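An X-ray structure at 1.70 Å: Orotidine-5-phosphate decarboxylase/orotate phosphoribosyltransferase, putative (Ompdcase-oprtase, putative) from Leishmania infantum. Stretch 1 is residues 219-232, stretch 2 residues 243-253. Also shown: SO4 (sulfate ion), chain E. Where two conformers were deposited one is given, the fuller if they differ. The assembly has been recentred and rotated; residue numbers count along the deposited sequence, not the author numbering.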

# COMPACT_ATOMS: atom_id res chain seq x y z
N ASP A 219 2.22 -5.70 -31.14
CA ASP A 219 2.90 -4.54 -31.71
C ASP A 219 4.39 -4.46 -31.33
O ASP A 219 5.08 -3.51 -31.72
CB ASP A 219 2.18 -3.23 -31.33
CG ASP A 219 2.22 -2.92 -29.84
OD1 ASP A 219 2.48 -3.83 -29.02
OD2 ASP A 219 1.98 -1.75 -29.47
N GLY A 220 4.86 -5.44 -30.57
CA GLY A 220 6.26 -5.45 -30.11
C GLY A 220 6.49 -4.53 -28.92
O GLY A 220 7.63 -4.19 -28.60
N SER A 221 5.40 -4.14 -28.26
CA SER A 221 5.47 -3.22 -27.12
C SER A 221 4.64 -3.75 -25.95
O SER A 221 4.26 -4.92 -25.94
CB SER A 221 4.98 -1.83 -27.56
OG SER A 221 5.49 -0.81 -26.71
N GLY A 222 4.39 -2.91 -24.94
CA GLY A 222 3.52 -3.30 -23.84
C GLY A 222 4.23 -3.91 -22.65
O GLY A 222 3.58 -4.42 -21.73
N MET A 223 5.56 -3.87 -22.65
CA MET A 223 6.33 -4.28 -21.49
C MET A 223 7.31 -3.20 -21.12
O MET A 223 8.02 -2.67 -21.97
CB MET A 223 7.09 -5.59 -21.75
CG MET A 223 6.27 -6.83 -21.54
SD MET A 223 7.33 -8.24 -21.89
CE MET A 223 8.17 -8.49 -20.33
N LEU A 224 7.31 -2.87 -19.83
CA LEU A 224 8.24 -1.88 -19.30
C LEU A 224 9.16 -2.64 -18.36
O LEU A 224 8.75 -3.08 -17.28
CB LEU A 224 7.48 -0.77 -18.55
CG LEU A 224 7.67 0.70 -18.91
CD1 LEU A 224 7.11 1.58 -17.79
CD2 LEU A 224 9.12 1.09 -19.23
N ILE A 225 10.41 -2.81 -18.79
CA ILE A 225 11.39 -3.63 -18.06
C ILE A 225 12.17 -2.82 -17.05
O ILE A 225 13.04 -2.02 -17.43
CB ILE A 225 12.39 -4.33 -19.03
CG1 ILE A 225 11.65 -5.07 -20.16
CG2 ILE A 225 13.37 -5.24 -18.26
CD1 ILE A 225 10.73 -6.16 -19.71
N ASN A 226 11.89 -3.02 -15.77
CA ASN A 226 12.57 -2.26 -14.74
C ASN A 226 13.88 -2.91 -14.35
O ASN A 226 13.95 -4.11 -14.13
CB ASN A 226 11.69 -2.09 -13.49
CG ASN A 226 12.38 -1.29 -12.41
OD1 ASN A 226 12.90 -1.85 -11.43
ND2 ASN A 226 12.42 0.02 -12.58
N VAL A 227 14.92 -2.08 -14.26
CA VAL A 227 16.21 -2.51 -13.73
C VAL A 227 16.65 -1.53 -12.65
O VAL A 227 16.65 -0.31 -12.87
CB VAL A 227 17.29 -2.63 -14.83
CG1 VAL A 227 18.61 -3.11 -14.22
CG2 VAL A 227 16.84 -3.61 -15.91
N SER A 228 17.01 -2.06 -11.49
CA SER A 228 17.51 -1.23 -10.41
C SER A 228 19.00 -1.48 -10.17
O SER A 228 19.84 -0.74 -10.68
CB SER A 228 16.70 -1.45 -9.13
OG SER A 228 17.24 -0.68 -8.06
N ARG A 229 19.31 -2.53 -9.41
CA ARG A 229 20.69 -2.84 -9.03
C ARG A 229 21.61 -3.08 -10.22
O ARG A 229 22.77 -2.65 -10.21
N GLY A 230 21.10 -3.75 -11.25
CA GLY A 230 21.85 -4.03 -12.47
C GLY A 230 22.39 -2.79 -13.18
O GLY A 230 23.34 -2.89 -13.96
N LEU A 231 21.78 -1.64 -12.91
CA LEU A 231 22.23 -0.36 -13.47
C LEU A 231 22.97 0.49 -12.45
O LEU A 231 24.09 0.93 -12.70
CB LEU A 231 21.04 0.45 -14.02
CG LEU A 231 20.42 0.05 -15.35
CD1 LEU A 231 19.20 0.91 -15.63
CD2 LEU A 231 21.43 0.20 -16.47
N ALA A 232 22.32 0.74 -11.30
CA ALA A 232 22.87 1.63 -10.28
C ALA A 232 24.23 1.15 -9.77
O ALA A 232 25.09 1.96 -9.46
CB ALA A 232 21.88 1.79 -9.13
N GLU A 243 23.38 -0.97 -23.34
CA GLU A 243 23.38 -2.40 -23.67
C GLU A 243 22.03 -3.07 -23.42
O GLU A 243 21.55 -3.82 -24.27
CB GLU A 243 24.50 -3.13 -22.92
CG GLU A 243 24.51 -4.65 -23.12
CD GLU A 243 25.75 -5.32 -22.57
OE1 GLU A 243 25.71 -6.55 -22.30
OE2 GLU A 243 26.78 -4.63 -22.40
N LEU A 244 21.42 -2.79 -22.27
CA LEU A 244 20.12 -3.35 -21.93
C LEU A 244 19.04 -2.88 -22.89
O LEU A 244 18.24 -3.68 -23.36
CB LEU A 244 19.72 -2.98 -20.50
CG LEU A 244 20.38 -3.70 -19.32
CD1 LEU A 244 20.10 -2.92 -18.04
CD2 LEU A 244 19.89 -5.14 -19.19
N CYS A 245 19.03 -1.58 -23.18
CA CYS A 245 18.09 -1.02 -24.15
C CYS A 245 18.21 -1.71 -25.52
O CYS A 245 17.22 -2.11 -26.12
CB CYS A 245 18.30 0.49 -24.30
SG CYS A 245 17.20 1.28 -25.50
N GLU A 246 19.45 -1.85 -25.99
CA GLU A 246 19.71 -2.44 -27.30
C GLU A 246 19.37 -3.93 -27.36
O GLU A 246 18.85 -4.41 -28.37
CB GLU A 246 21.16 -2.20 -27.72
CG GLU A 246 21.46 -0.74 -28.01
CD GLU A 246 22.93 -0.45 -28.22
OE1 GLU A 246 23.76 -1.37 -28.10
OE2 GLU A 246 23.25 0.71 -28.53
N GLU A 247 19.66 -4.65 -26.28
CA GLU A 247 19.33 -6.06 -26.19
C GLU A 247 17.82 -6.28 -26.24
O GLU A 247 17.35 -7.18 -26.93
CB GLU A 247 19.91 -6.68 -24.91
CG GLU A 247 19.83 -8.21 -24.87
CD GLU A 247 20.49 -8.88 -26.07
OE1 GLU A 247 21.60 -8.46 -26.48
OE2 GLU A 247 19.89 -9.84 -26.61
N ILE A 248 17.08 -5.44 -25.52
CA ILE A 248 15.61 -5.50 -25.56
C ILE A 248 15.11 -5.27 -26.98
O ILE A 248 14.33 -6.07 -27.49
CB ILE A 248 14.96 -4.48 -24.59
CG1 ILE A 248 15.20 -4.90 -23.14
CG2 ILE A 248 13.45 -4.35 -24.86
CD1 ILE A 248 14.96 -3.80 -22.14
N ASN A 249 15.59 -4.20 -27.61
CA ASN A 249 15.18 -3.86 -28.97
C ASN A 249 15.52 -4.93 -30.00
O ASN A 249 14.74 -5.19 -30.91
CB ASN A 249 15.74 -2.51 -29.41
CG ASN A 249 15.06 -1.33 -28.72
OD1 ASN A 249 13.98 -1.47 -28.13
ND2 ASN A 249 15.68 -0.16 -28.82
N ALA A 250 16.70 -5.55 -29.87
CA ALA A 250 17.10 -6.62 -30.78
C ALA A 250 16.10 -7.78 -30.74
O ALA A 250 15.77 -8.36 -31.78
CB ALA A 250 18.52 -7.10 -30.47
N ILE A 251 15.61 -8.10 -29.54
CA ILE A 251 14.58 -9.13 -29.37
C ILE A 251 13.25 -8.68 -29.99
O ILE A 251 12.60 -9.45 -30.70
CB ILE A 251 14.44 -9.54 -27.88
CG1 ILE A 251 15.72 -10.24 -27.40
CG2 ILE A 251 13.23 -10.47 -27.66
CD1 ILE A 251 15.91 -10.27 -25.87
N ARG A 252 12.86 -7.43 -29.75
CA ARG A 252 11.65 -6.87 -30.35
C ARG A 252 11.70 -6.91 -31.89
O ARG A 252 10.70 -7.26 -32.53
CB ARG A 252 11.43 -5.41 -29.90
CG ARG A 252 11.23 -5.18 -28.40
CD ARG A 252 11.34 -3.69 -28.08
NE ARG A 252 10.14 -2.96 -28.50
CZ ARG A 252 10.02 -1.63 -28.54
NH1 ARG A 252 11.03 -0.84 -28.19
NH2 ARG A 252 8.88 -1.10 -28.93
N PHE A 253 12.85 -6.55 -32.46
CA PHE A 253 13.01 -6.48 -33.92
C PHE A 253 12.92 -7.86 -34.59
O PHE A 253 12.43 -7.98 -35.72
CB PHE A 253 14.38 -5.88 -34.30
CG PHE A 253 14.48 -4.38 -34.13
CD1 PHE A 253 13.45 -3.53 -34.50
CD2 PHE A 253 15.66 -3.82 -33.65
CE1 PHE A 253 13.58 -2.15 -34.37
CE2 PHE A 253 15.80 -2.44 -33.50
CZ PHE A 253 14.75 -1.61 -33.86
S SO4 E . 17.29 -5.43 -10.02
O1 SO4 E . 16.90 -6.80 -9.69
O2 SO4 E . 16.29 -4.85 -10.91
O3 SO4 E . 17.38 -4.64 -8.80
O4 SO4 E . 18.59 -5.44 -10.70
O HOH W 1 6.53 -1.51 -30.62

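The contact between these two stretches is small, burying 285 Å² in all, and it divides cleanly in character: a polar end built around one arginine, and an apolar row in which a strand and the helix that begins at Arg229 meet the flank of the helix of stretch 2.

The polar end belongs to Arg252. Its CA-to-CB bond points toward the other stretch, and its long side chain carries the guanidinium to the loop before the strand. There the carbonyl of Gly220 lies near the guanidinium plane, at its edge, where the N-H bonds point. Arg252 NE donates to Gly220 O at 2.8 Å with an angle of 154°, a well-formed hydrogen bond. The same oxygen also receives a weak bond from Arg252 NH2, at 3.3 Å and 130°, so one acceptor is shared by two donors of unequal quality. NH2 has a better partner in the water, which accepts from Arg252 NH2 at 2.9 Å and donates to Asp219 O at 2.7 Å, tying the arginine to a second carbonyl of the loop. On the helix side, Arg252 NH1 donates to Asn249 OD1 at 3.0 Å; Asn249 lies three residues earlier on the same helix, and its ND2 is satisfied elsewhere in the structure. NH1 and NH2 have further partners there too. Arginine suits this position because its several planar donors can serve acceptors in different directions at once.

Two carbonyls of the loop, those of Asp219 and Gly220, are thus bound to the arginine, the first through the water. Asp219 OD1 accepts from Ser221 N at 3.0 Å, its side chain bracing the turn around Gly220. Gly220 itself has a positive phi of 79°, which favours glycine, and it packs close to the helix. Ser221 OG comes within 4.1 Å of Arg252 NH2, a proximity too long for a hydrogen bond. At Gly222 a CB would be jammed against the preceding carbonyl oxygen, so the backbone itself calls for glycine.

Farther along, the contact is purely apolar. Alternation along the strand turns Ile225 and Val227 toward the helix, while Leu224 and Asn226 are out of its reach. On the helix, the four-residue spacing of Leu244, Ile248 and Arg252 places all three toward stretch 1. Ile225 CG1 meets Ile248 CD1 at 4.1 Å, and Val227 CG2 meets Leu244 CD1 at 4.0 Å. Leu231 sets out sideways, but its end comes nearer, bringing CD2 to 3.7 Å from Leu244 CD1. Branched aliphatic residues suit these places, filling space without introducing polar groups that would need partners.

Beyond the strand, three successive amides bind the sulfate: Ser228 N reaches O2 at 2.9 Å, Arg229 N reaches O3 at 2.9 Å, and Gly230 N reaches O4 at 3.1 Å. The ion, probably from the crystallisation liquor, thus satisfies all three donors. At Gly230 a CB would be crowded by Val227 CG1, at 3.0 Å, so the absence of a side chain suits this place at the beginning of the helix.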